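Local coordinates for cell envelope-related transcriptional attenuator domain-containing protein (Eubacterium siraeum, PDB 4OBM) that is of uncharacterised function but belongs to the LytR-CpsA-Psr family, whose members probably act in cell-envelope assembly despite their label as transcriptional attenuators, at residues 244-247 with 248-251; 207-210 with 211-215; 125-129 with 130-134. One frame throughout, in Å; residues are numbered along the deposited sequence.

Contact 1: residues 244-247 with 248-251; sequences IDDN and SWNS
I244 and W249, five residues apart where a strand gives way to a helix, make the apolar part of this contact. The CG2 methyl of I244 approaches the six-membered end of the indole obliquely, nearest CZ2 and CE2 and 3.6 Å from CZ2 of W249, with the two side chains crossing at about a right angle. CG2 is the branch anti to the backbone N of I244, while CG of W249, anti to its own carbonyl carbon (chi1 -62°), directs the indole toward I244 and D246. I64 touches both side chains, and K89 and T90 at the end of helix 70-90 pack on W249.

The carboxylate of D246 comes edge-on to the same ring: OD1 of D246 lies in the indole plane, 3.8 Å from CD1 of W249, with the carboxylate turned 89° against the ring.

Among the polar contacts, a water accepts weakly from NE1 of W249 and donates to O of I244, at 2.7 Å from that oxygen. The helix start is an N-cap, filled by D245. Its OD1 takes the amide N of N247 at 2.7 Å, on the anti side of the carboxylate and with a fairly straight N-H...O of 163°. The carbonyl of the same residue is also used: S248 N donates to D245 O over 3.0 Å. Further along, S251 N reaches N247 O at 3.4 Å, a weak bond.

The buried hydroxyl of S248, OG, is held by Y231 OH and by the backbone N of Y234, which ties the first turn of helix 246-256 to the loop between strands 228-230 and 235-238.

Contact 2: residues 207-210 with 211-215; sequences SDYD and AKVKA
Y209 and V213 meet in a local contact at the surface, at the passage from helix 206-210 to helix 213-220. The side-chain part is a CH-pi contact: CB of V213 stands over one face of the tyrosine ring, 3.9 Å from the Y209 ring centroid and 19° off the normal. V213 CG2 continues along the ring to its phenol end, 3.5 Å from CZ of Y209. That methyl is anti to the valine backbone N, which leaves CG1 in the cramped place between N and the carbonyl carbon (chi1 64°), 3.7 Å from Y209 O. Helix 186-199 lies against the same pair, with L189 and I193 touching Y209 and S186 touching V213, while D190 OD1 is hydrogen-bonded to the phenol OH. With an alanine at Y209, V213 would probably lose the ring that its CB and CG2 lie over, and D190 OD1 the hydroxyl that bonds it.

Y209 O is the acceptor shared by two backbone amides. It takes V213 N at 2.8 Å, with the donor almost in line with the carbonyl bond, and K212 N at 3.0 Å from above the carbonyl plane. Before it, the A211 N to S207 O bond is weak. A water then donates to D210 O and accepts from K214 N, 2.9 Å from that nitrogen. K212 lays its CG beside D208 O, and its bent chain carries NZ off to T21 O.

This is an interrupted helical path: Y209 O takes the amides three and four residues on, and a water replaces the direct D210 O to K214 N bond between two short helices.

Contact 3: residues 125-129 with 130-134; sequences YENKK and DNTVT
N127 and T132 face each other at the last pair of a beta hairpin, and their backbones account for much of the bonding at its tip. N127 N donates to T132 O at 2.8 Å. The carbonyl of N127 in turn receives two amides, N131 N at 2.9 Å and T132 N at 3.4 Å, both weak bonds. Further down, Y125 and T134 form an antiparallel hydrogen-bonded pair: Y125 N donates to T134 O, and T134 N answers to Y125 O, each over 2.8 Å. V133 CA adds a CA-H...O contact to Y125 O, which thus has a C-H as well as an N-H pointing at it.

Two side chains, N127 and D130, accept from donors in and next to the turn. The carboxamide of N127, with CG anti to the backbone N (chi1 -166°), sends OD1 forward to accept K129 N at 3.1 Å, closing an Asx turn. D130 OD1 takes the hydroxyl OG1 of T132 at 2.7 Å, from 36° out of the carboxylate plane, and more weakly the amide N of T132. This carboxylate crosses the N127 side chain at about a right angle, their planes 50° apart, with D130 OD1 3.2 Å from N127 CG; the two groups pack rather than bond.

Y125 projects on the same side of the sheet as N127, T132 and T134, and the backbone N of N127 lies over one face of the Y125 ring, toward its rim. L154, P155 and D156 touch Y125, joining the hairpin to a neighbouring loop.

N131, with positive phi, and T132 together face N127: a G1 beta bulge closing the two-stranded hairpin 123-127/132-139.

How the contacts relate
Each contact is local, joining two consecutive segments. Along the chain they follow in the order contact 3, contact 2, contact 1. None touches another: contacts 1 and 2 approach to about 21 Å between nearest atoms, and contacts 1 and 3 to about 22 Å. Contacts 2 and 3, with centres about 43 Å apart, lie on opposite sides of the chain's centre. Near contact 2 a tetraethylene glycol lies about 4 Å from the side chain of D208 and a pentaethylene glycol about 5 Å from that of Y209; both probably come from the crystallisation liquor and do not by themselves identify a functional pocket.

Contact 1: residues 244-247 with 248-251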
# COMPACT_ATOMS: atom_id res chain seq x y z
N ILE A 244 2.10 13.46 -13.06
CA ILE A 244 3.26 13.07 -12.25
C ILE A 244 4.52 13.62 -12.89
O ILE A 244 4.72 13.45 -14.08
CB ILE A 244 3.33 11.53 -12.02
CG1 ILE A 244 2.10 11.01 -11.19
CG2 ILE A 244 4.67 11.09 -11.38
CD1 ILE A 244 1.86 11.65 -9.75
N ASP A 245 5.34 14.33 -12.10
CA ASP A 245 6.60 14.93 -12.57
C ASP A 245 7.59 13.81 -12.85
O ASP A 245 7.73 12.89 -12.04
CB ASP A 245 7.15 15.91 -11.51
CG ASP A 245 8.39 16.70 -11.90
OD1 ASP A 245 9.34 16.10 -12.45
OD2 ASP A 245 8.46 17.91 -11.57
N ASP A 246 8.26 13.87 -13.99
CA ASP A 246 9.26 12.89 -14.43
C ASP A 246 10.41 12.71 -13.41
O ASP A 246 10.97 11.61 -13.33
CB ASP A 246 9.84 13.29 -15.79
CG ASP A 246 10.01 12.14 -16.76
OD1 ASP A 246 9.12 11.26 -16.80
OD2 ASP A 246 11.03 12.12 -17.48
N ASN A 247 10.74 13.77 -12.63
CA ASN A 247 11.81 13.77 -11.64
C ASN A 247 11.41 13.02 -10.36
O ASN A 247 12.27 12.65 -9.57
CB ASN A 247 12.25 15.19 -11.29
CG ASN A 247 12.75 15.99 -12.46
OD1 ASN A 247 13.45 15.49 -13.36
ND2 ASN A 247 12.41 17.26 -12.47
N SER A 248 10.10 12.80 -10.18
CA SER A 248 9.56 12.04 -9.06
C SER A 248 9.92 10.55 -9.22
O SER A 248 10.31 9.91 -8.23
CB SER A 248 8.05 12.24 -8.96
OG SER A 248 7.56 11.76 -7.72
N TRP A 249 9.85 10.01 -10.47
CA TRP A 249 10.18 8.61 -10.79
C TRP A 249 11.60 8.27 -10.40
O TRP A 249 11.85 7.14 -9.99
CB TRP A 249 9.95 8.27 -12.28
CG TRP A 249 8.53 8.41 -12.75
CD1 TRP A 249 8.09 9.18 -13.79
CD2 TRP A 249 7.37 7.78 -12.20
NE1 TRP A 249 6.72 9.08 -13.90
CE2 TRP A 249 6.26 8.21 -12.95
CE3 TRP A 249 7.15 6.90 -11.12
CZ2 TRP A 249 4.95 7.78 -12.67
CZ3 TRP A 249 5.86 6.48 -10.84
CH2 TRP A 249 4.77 6.93 -11.60
N ASN A 250 12.53 9.26 -10.48
CA ASN A 250 13.94 9.07 -10.13
C ASN A 250 14.10 9.02 -8.61
O ASN A 250 14.90 8.22 -8.10
CB ASN A 250 14.81 10.16 -10.74
CG ASN A 250 16.17 9.67 -11.18
OD1 ASN A 250 17.01 9.27 -10.36
ND2 ASN A 250 16.41 9.70 -12.48
N SER A 251 13.32 9.84 -7.87
CA SER A 251 13.34 9.84 -6.41
C SER A 251 12.68 8.56 -5.88
O SER A 251 13.16 7.98 -4.90
CB SER A 251 12.66 11.09 -5.85
OG SER A 251 13.50 12.22 -6.06
O HOH W 1 4.91 11.35 -15.75

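Contact 2: residues 207-210 with 211-215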
# COMPACT_ATOMS: atom_id res chain seq x y z
N SER A 207 0.07 -20.11 -3.54
CA SER A 207 1.47 -20.38 -3.90
C SER A 207 2.35 -19.11 -3.76
O SER A 207 3.51 -19.23 -3.39
CB SER A 207 1.55 -20.95 -5.32
OG SER A 207 0.90 -20.11 -6.26
N ASP A 208 1.77 -17.91 -4.04
CA ASP A 208 2.44 -16.59 -3.96
C ASP A 208 2.77 -16.25 -2.52
O ASP A 208 3.90 -15.83 -2.23
CB ASP A 208 1.55 -15.48 -4.56
CG ASP A 208 1.18 -15.72 -6.00
OD1 ASP A 208 2.08 -16.04 -6.79
OD2 ASP A 208 -0.02 -15.59 -6.33
N TYR A 209 1.79 -16.45 -1.62
CA TYR A 209 1.97 -16.25 -0.18
C TYR A 209 2.98 -17.26 0.40
O TYR A 209 3.88 -16.84 1.13
CB TYR A 209 0.61 -16.34 0.55
CG TYR A 209 0.73 -16.43 2.06
CD1 TYR A 209 0.86 -15.29 2.85
CD2 TYR A 209 0.64 -17.67 2.71
CE1 TYR A 209 0.92 -15.38 4.24
CE2 TYR A 209 0.72 -17.76 4.10
CZ TYR A 209 0.83 -16.61 4.86
OH TYR A 209 0.90 -16.71 6.23
N ASP A 210 2.84 -18.59 0.08
CA ASP A 210 3.69 -19.68 0.58
C ASP A 210 5.17 -19.54 0.21
O ASP A 210 6.03 -20.12 0.87
CB ASP A 210 3.19 -21.03 0.06
CG ASP A 210 1.84 -21.48 0.60
OD1 ASP A 210 1.24 -20.74 1.43
OD2 ASP A 210 1.37 -22.55 0.19
N ALA A 211 5.46 -18.83 -0.88
CA ALA A 211 6.82 -18.62 -1.34
C ALA A 211 7.47 -17.41 -0.66
O ALA A 211 8.70 -17.28 -0.68
CB ALA A 211 6.82 -18.44 -2.86
N LYS A 212 6.64 -16.55 -0.00
CA LYS A 212 7.10 -15.29 0.61
C LYS A 212 6.96 -15.22 2.13
O LYS A 212 7.78 -14.55 2.75
CB LYS A 212 6.36 -14.08 -0.01
CG LYS A 212 6.55 -13.92 -1.52
CD LYS A 212 7.94 -13.41 -1.93
CE LYS A 212 8.46 -14.16 -3.13
NZ LYS A 212 8.99 -13.25 -4.18
N VAL A 213 5.94 -15.89 2.72
CA VAL A 213 5.66 -15.88 4.17
C VAL A 213 6.95 -16.08 5.05
O VAL A 213 7.08 -15.38 6.06
CB VAL A 213 4.53 -16.85 4.59
CG1 VAL A 213 4.88 -18.32 4.32
CG2 VAL A 213 4.12 -16.63 6.04
N LYS A 214 7.90 -16.95 4.66
CA LYS A 214 9.13 -17.16 5.44
C LYS A 214 9.90 -15.85 5.59
O LYS A 214 10.30 -15.53 6.70
CB LYS A 214 10.04 -18.24 4.84
CG LYS A 214 9.57 -19.65 5.15
CD LYS A 214 10.58 -20.71 4.73
CE LYS A 214 9.93 -22.05 4.47
NZ LYS A 214 9.35 -22.65 5.70
N ALA A 215 10.06 -15.08 4.50
CA ALA A 215 10.73 -13.76 4.53
C ALA A 215 9.90 -12.72 5.31
O ALA A 215 10.48 -11.94 6.06
CB ALA A 215 10.98 -13.26 3.12
O HOH W 2 8.18 -18.62 2.26

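Contact 3: residues 125-129 with 130-134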
# COMPACT_ATOMS: atom_id res chain seq x y z
N TYR A 125 -16.04 17.32 9.10
CA TYR A 125 -16.32 17.32 7.66
C TYR A 125 -17.81 17.31 7.37
O TYR A 125 -18.52 16.38 7.77
CB TYR A 125 -15.61 16.16 6.92
CG TYR A 125 -15.96 16.09 5.44
CD1 TYR A 125 -15.55 17.09 4.56
CD2 TYR A 125 -16.74 15.05 4.94
CE1 TYR A 125 -15.92 17.06 3.22
CE2 TYR A 125 -17.12 15.02 3.59
CZ TYR A 125 -16.70 16.02 2.74
OH TYR A 125 -17.06 15.99 1.41
N GLU A 126 -18.28 18.35 6.66
CA GLU A 126 -19.67 18.47 6.22
C GLU A 126 -19.80 17.86 4.82
O GLU A 126 -19.35 18.46 3.83
CB GLU A 126 -20.19 19.92 6.29
CG GLU A 126 -19.14 21.02 6.11
CD GLU A 126 -19.55 22.43 6.52
OE1 GLU A 126 -20.67 22.61 7.06
OE2 GLU A 126 -18.73 23.36 6.30
N ASN A 127 -20.33 16.62 4.77
CA ASN A 127 -20.54 15.83 3.55
C ASN A 127 -21.80 16.30 2.83
O ASN A 127 -22.92 16.02 3.27
CB ASN A 127 -20.63 14.34 3.89
CG ASN A 127 -20.50 13.40 2.71
OD1 ASN A 127 -20.75 13.74 1.55
ND2 ASN A 127 -20.15 12.16 3.00
N LYS A 128 -21.61 17.01 1.71
CA LYS A 128 -22.68 17.60 0.93
C LYS A 128 -23.35 16.58 -0.02
O LYS A 128 -24.35 16.92 -0.67
CB LYS A 128 -22.18 18.84 0.18
CG LYS A 128 -22.60 20.17 0.81
CD LYS A 128 -21.78 20.55 2.05
CE LYS A 128 -21.68 22.04 2.27
NZ LYS A 128 -20.64 22.67 1.41
N LYS A 129 -22.87 15.32 -0.04
CA LYS A 129 -23.53 14.28 -0.82
C LYS A 129 -24.73 13.72 -0.03
O LYS A 129 -25.83 13.62 -0.59
CB LYS A 129 -22.57 13.13 -1.21
CG LYS A 129 -21.22 13.53 -1.78
CD LYS A 129 -21.24 13.89 -3.26
CE LYS A 129 -19.84 13.98 -3.82
NZ LYS A 129 -19.28 12.64 -4.14
N ASP A 130 -24.53 13.39 1.27
CA ASP A 130 -25.55 12.77 2.13
C ASP A 130 -26.05 13.66 3.30
O ASP A 130 -26.89 13.20 4.07
CB ASP A 130 -25.03 11.44 2.70
CG ASP A 130 -23.76 11.53 3.53
OD1 ASP A 130 -23.37 12.66 3.90
OD2 ASP A 130 -23.17 10.46 3.83
N ASN A 131 -25.55 14.92 3.41
CA ASN A 131 -25.92 15.89 4.46
C ASN A 131 -25.58 15.38 5.89
O ASN A 131 -26.41 15.48 6.81
CB ASN A 131 -27.40 16.32 4.35
CG ASN A 131 -27.75 17.06 3.07
OD1 ASN A 131 -27.10 16.92 2.02
ND2 ASN A 131 -28.80 17.86 3.14
N THR A 132 -24.36 14.84 6.06
CA THR A 132 -23.86 14.34 7.34
C THR A 132 -22.60 15.09 7.74
O THR A 132 -21.92 15.68 6.88
CB THR A 132 -23.57 12.82 7.32
OG1 THR A 132 -22.46 12.55 6.46
CG2 THR A 132 -24.77 11.99 6.94
N VAL A 133 -22.26 15.06 9.04
CA VAL A 133 -21.04 15.67 9.53
C VAL A 133 -20.21 14.57 10.21
O VAL A 133 -20.73 13.79 11.01
CB VAL A 133 -21.26 16.97 10.38
CG1 VAL A 133 -21.91 16.69 11.73
CG2 VAL A 133 -19.96 17.76 10.54
N THR A 134 -18.94 14.44 9.78
CA THR A 134 -17.96 13.47 10.29
C THR A 134 -17.05 14.23 11.25
O THR A 134 -16.42 15.20 10.83
CB THR A 134 -17.17 12.82 9.13
OG1 THR A 134 -18.07 12.23 8.20
CG2 THR A 134 -16.14 11.78 9.61